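Local coordinates for YfdX protein (Salmonella enterica I, PDB 6A02) that acts in both the antibiotic stress response and the virulence of Salmonella Typhi, by a molecular mechanism that the structure alone does not show, at the interface of chains A and B. Numbering follows the deposited sequence. Chains: chain A/B, YfdX protein.

Contact 1: the interface of chains A and B. Residues chain A 26, 30, 34, 42; chain B 9, 82.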
# COMPACT_ATOMS: atom_id res chain seq x y z
N ARG A 26 -11.36 8.75 7.69
CA ARG A 26 -12.29 8.27 6.68
C ARG A 26 -13.08 9.44 6.09
O ARG A 26 -13.22 9.56 4.86
CB ARG A 26 -13.20 7.22 7.33
CG ARG A 26 -14.48 6.90 6.61
CD ARG A 26 -14.26 6.34 5.23
NE ARG A 26 -15.51 5.77 4.74
CZ ARG A 26 -15.71 5.40 3.47
NH1 ARG A 26 -14.75 5.56 2.58
NH2 ARG A 26 -16.88 4.88 3.11
N MET A 30 -13.28 10.93 2.09
CA MET A 30 -14.55 11.11 1.38
C MET A 30 -14.74 12.57 1.00
O MET A 30 -15.22 12.87 -0.10
CB MET A 30 -15.71 10.62 2.25
CG MET A 30 -15.71 9.11 2.51
SD MET A 30 -17.21 8.53 3.33
CE MET A 30 -18.38 9.44 2.31
N GLU A 34 -15.37 14.11 -2.82
CA GLU A 34 -16.56 14.88 -3.18
C GLU A 34 -16.22 16.21 -3.83
O GLU A 34 -17.03 16.74 -4.60
CB GLU A 34 -17.49 15.03 -1.98
CG GLU A 34 -18.07 13.71 -1.47
CD GLU A 34 -18.96 12.99 -2.46
OE1 GLU A 34 -19.24 13.54 -3.55
OE2 GLU A 34 -19.39 11.86 -2.15
N LYS A 42 -21.21 18.82 0.08
CA LYS A 42 -21.00 17.56 0.78
C LYS A 42 -19.58 17.45 1.31
O LYS A 42 -19.37 16.99 2.44
CB LYS A 42 -21.33 16.39 -0.15
CG LYS A 42 -21.38 15.06 0.57
CD LYS A 42 -21.89 13.98 -0.37
CE LYS A 42 -22.24 12.70 0.36
NZ LYS A 42 -22.88 11.71 -0.56
N ASN B 9 -23.29 6.61 -1.66
CA ASN B 9 -22.36 7.45 -2.42
C ASN B 9 -22.19 6.91 -3.84
O ASN B 9 -22.58 5.78 -4.13
CB ASN B 9 -21.02 7.53 -1.70
CG ASN B 9 -21.12 8.30 -0.39
OD1 ASN B 9 -21.64 9.41 -0.35
ND2 ASN B 9 -20.64 7.69 0.69
N ASN B 82 -15.57 1.75 -2.48
CA ASN B 82 -15.01 3.07 -2.21
C ASN B 82 -14.52 3.66 -3.52
O ASN B 82 -14.19 2.93 -4.46
CB ASN B 82 -13.87 3.01 -1.20
CG ASN B 82 -13.45 4.38 -0.71
OD1 ASN B 82 -14.23 5.07 -0.08
ND2 ASN B 82 -12.22 4.78 -1.02
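A mainly polar patch of a two-fold symmetric interface between two copies in the deposited four-chain assembly, this contact sets A:Arg26 against B:Asn82 and A:Lys42 against B:Asn9, and so ties helices 19-36 and 40-54 of one subunit to the strand 77-89 and N-terminal segment of the other. The structure alone does not show that this pairing is the biological one. A:Arg26 uses its terminal nitrogen NH1, which donates a hydrogen bond to the amide oxygen OD1 of B:Asn82 at 2.8 Å. The acceptor lies almost exactly in the guanidinium plane, but the donor stands 43° out of the carbonyl plane, so the bond is well set for the arginine and tilted for the amide. The two side chains run past each other in opposite directions. A bend at chi2 (61°) turns the arginine chain along its own helix, where the sulfur SD of A:Met30 lies 3.4 Å above the centre of the guanidinium plane. This cover from the same helix, by a residue that itself touches chain B through CE, should limit swinging of the group.

A second link is made by A:Lys42, whose chain is extended beyond CG and brings its ammonium NZ to OD1 of B:Asn9, a poorly ordered residue, at 2.6 Å. In the model the donor comes nearly head-on to the oxygen, with a C=O...N angle of 173°. On its own side, NZ also forms a salt bridge with the carboxylate OE2 of A:Glu34, at 3.8 Å, which probably helps to steer the lysine and balance its charge. The methyl CE of A:Met30 lies 4.0 Å from the amide carbon CG of B:Asn9, the two side chains crossing at about a right angle. The details of the B:Asn9 contacts are correspondingly less certain, although it buries 73 Å² against chain A. For the protein, the patch probably helps to fix the relative placement of the two subunits.

Contact 2: the interface of chains A and B. Residues chain A 85, 87, 108, 120, 125; chain B 35-36, 156.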
# COMPACT_ATOMS: atom_id res chain seq x y z
N ILE A 85 -2.76 -6.97 12.50
CA ILE A 85 -1.79 -8.03 12.74
C ILE A 85 -1.17 -8.48 11.41
O ILE A 85 -1.88 -8.62 10.41
CB ILE A 85 -2.47 -9.23 13.43
CG1 ILE A 85 -3.02 -8.81 14.79
CG2 ILE A 85 -1.51 -10.41 13.57
CD1 ILE A 85 -1.95 -8.44 15.78
N VAL A 87 1.11 -11.88 10.40
CA VAL A 87 1.72 -13.14 10.81
C VAL A 87 2.78 -13.53 9.78
O VAL A 87 2.69 -13.18 8.60
CB VAL A 87 0.68 -14.27 10.99
CG1 VAL A 87 -0.27 -13.93 12.11
CG2 VAL A 87 -0.08 -14.49 9.69
N MET A 108 -6.19 -18.17 22.77
CA MET A 108 -7.08 -17.09 22.33
C MET A 108 -8.45 -17.20 23.00
O MET A 108 -8.99 -16.19 23.47
CB MET A 108 -7.21 -17.09 20.81
CG MET A 108 -6.02 -16.46 20.13
SD MET A 108 -6.17 -16.39 18.33
CE MET A 108 -5.65 -18.05 17.93
N LEU A 120 1.89 -19.52 19.32
CA LEU A 120 2.11 -19.31 17.90
C LEU A 120 3.57 -19.48 17.52
O LEU A 120 3.89 -20.00 16.44
CB LEU A 120 1.56 -17.95 17.47
CG LEU A 120 0.03 -17.90 17.41
CD1 LEU A 120 -0.45 -16.49 17.13
CD2 LEU A 120 -0.50 -18.86 16.35
N VAL A 125 5.07 -19.36 13.97
CA VAL A 125 4.38 -18.15 13.54
C VAL A 125 4.87 -16.99 14.39
O VAL A 125 4.74 -17.02 15.62
CB VAL A 125 2.85 -18.31 13.66
CG1 VAL A 125 2.14 -17.07 13.14
CG2 VAL A 125 2.38 -19.56 12.91
N LEU B 35 -9.19 -11.48 17.43
CA LEU B 35 -8.77 -12.87 17.67
C LEU B 35 -7.41 -12.91 18.35
O LEU B 35 -7.23 -13.60 19.37
CB LEU B 35 -8.73 -13.65 16.36
CG LEU B 35 -10.06 -13.84 15.64
CD1 LEU B 35 -9.83 -14.45 14.26
CD2 LEU B 35 -11.01 -14.69 16.47
N PHE B 36 -6.44 -12.18 17.81
CA PHE B 36 -5.10 -12.14 18.39
C PHE B 36 -5.07 -11.37 19.69
O PHE B 36 -4.16 -11.57 20.51
CB PHE B 36 -4.12 -11.53 17.38
CG PHE B 36 -3.92 -12.38 16.16
CD1 PHE B 36 -2.93 -13.35 16.14
CD2 PHE B 36 -4.72 -12.22 15.03
CE1 PHE B 36 -2.74 -14.14 15.01
CE2 PHE B 36 -4.53 -13.01 13.90
CZ PHE B 36 -3.54 -13.97 13.90
N TYR B 156 -7.49 -19.36 14.81
CA TYR B 156 -6.44 -19.04 13.85
C TYR B 156 -6.91 -19.26 12.42
O TYR B 156 -6.66 -18.43 11.52
CB TYR B 156 -5.19 -19.89 14.11
CG TYR B 156 -4.00 -19.38 13.34
CD1 TYR B 156 -3.27 -18.29 13.80
CD2 TYR B 156 -3.61 -19.98 12.14
CE1 TYR B 156 -2.18 -17.81 13.09
CE2 TYR B 156 -2.52 -19.50 11.42
CZ TYR B 156 -1.82 -18.41 11.91
OH TYR B 156 -0.73 -17.92 11.21
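At the apolar centre, the ring of B:Phe36, at the end of helix 19-36, is met by A:Ile85 and A:Val87 of strand 77-89 and by A:Leu120 of helix 113-122. The branch methyl CG2 of A:Ile85 sits over the middle of the ring face, 3.8 Å from the centroid, in a CH-pi contact. Its other branch reaches back towards the root of the phenylalanine, with CG1 lying 3.9 Å from CB of B:Phe36. A:Val87 addresses the far end of the same ring: its CG1 is 3.7 Å from CZ of B:Phe36, and the two side chains cross at about a right angle. This division is consistent with two residues two positions apart on one strand, whose side chains point to the same side.

A:Leu120 is divided between two aromatic rings. Its CD1 packs against CE1 of B:Phe36 at 3.9 Å, while CD2 meets CD1 of B:Tyr156 at 3.8 Å, so the fork of the leucine bridges side chains from helices 19-36 and 155-167. B:Tyr156 holds CG anti to its own amide nitrogen (chi1 -168°), which sends the ring out towards chain A. Its phenol oxygen OH arrives opposite two valines, 3.6 Å from CG1 of A:Val125 and 3.8 Å from CG2 of A:Val87. These are van der Waals contacts, and they place valine methyls beside the phenol oxygen.

Towards the rim, A:Met108 of helix 94-109 crosses to the backbone of B:Leu35, near the end of helix 19-36, and buries 41 Å² against chain B. CG and SD of A:Met108 meet the backbone carbonyl of B:Leu35, not the leucine's methyl branches. A chi2 of -178° extends the chain from CA to SD, and a bend at chi3 (-82°) turns the methyl CE towards B:Tyr156. At this edge, the sulfur SD of A:Met108 rests 3.2 Å from the carbonyl oxygen O of B:Leu35.

The C-alpha centres of contact 1 and contact 2 lie about 33 Å apart, so they are separate parts of one extended interface between chains A and B. They nevertheless draw on the same two elements with the chains exchanged: helix 19-36 belongs to chain A in contact 1 and to chain B in contact 2, and strand 77-89 is likewise supplied by the opposite subunit each time. Because of the two-fold symmetry each patch has a twin, so both helices and both strands serve twice. Pairing polar links with apolar packing along this reciprocal surface probably fixes how the subunits are turned against each other within the four-chain assembly.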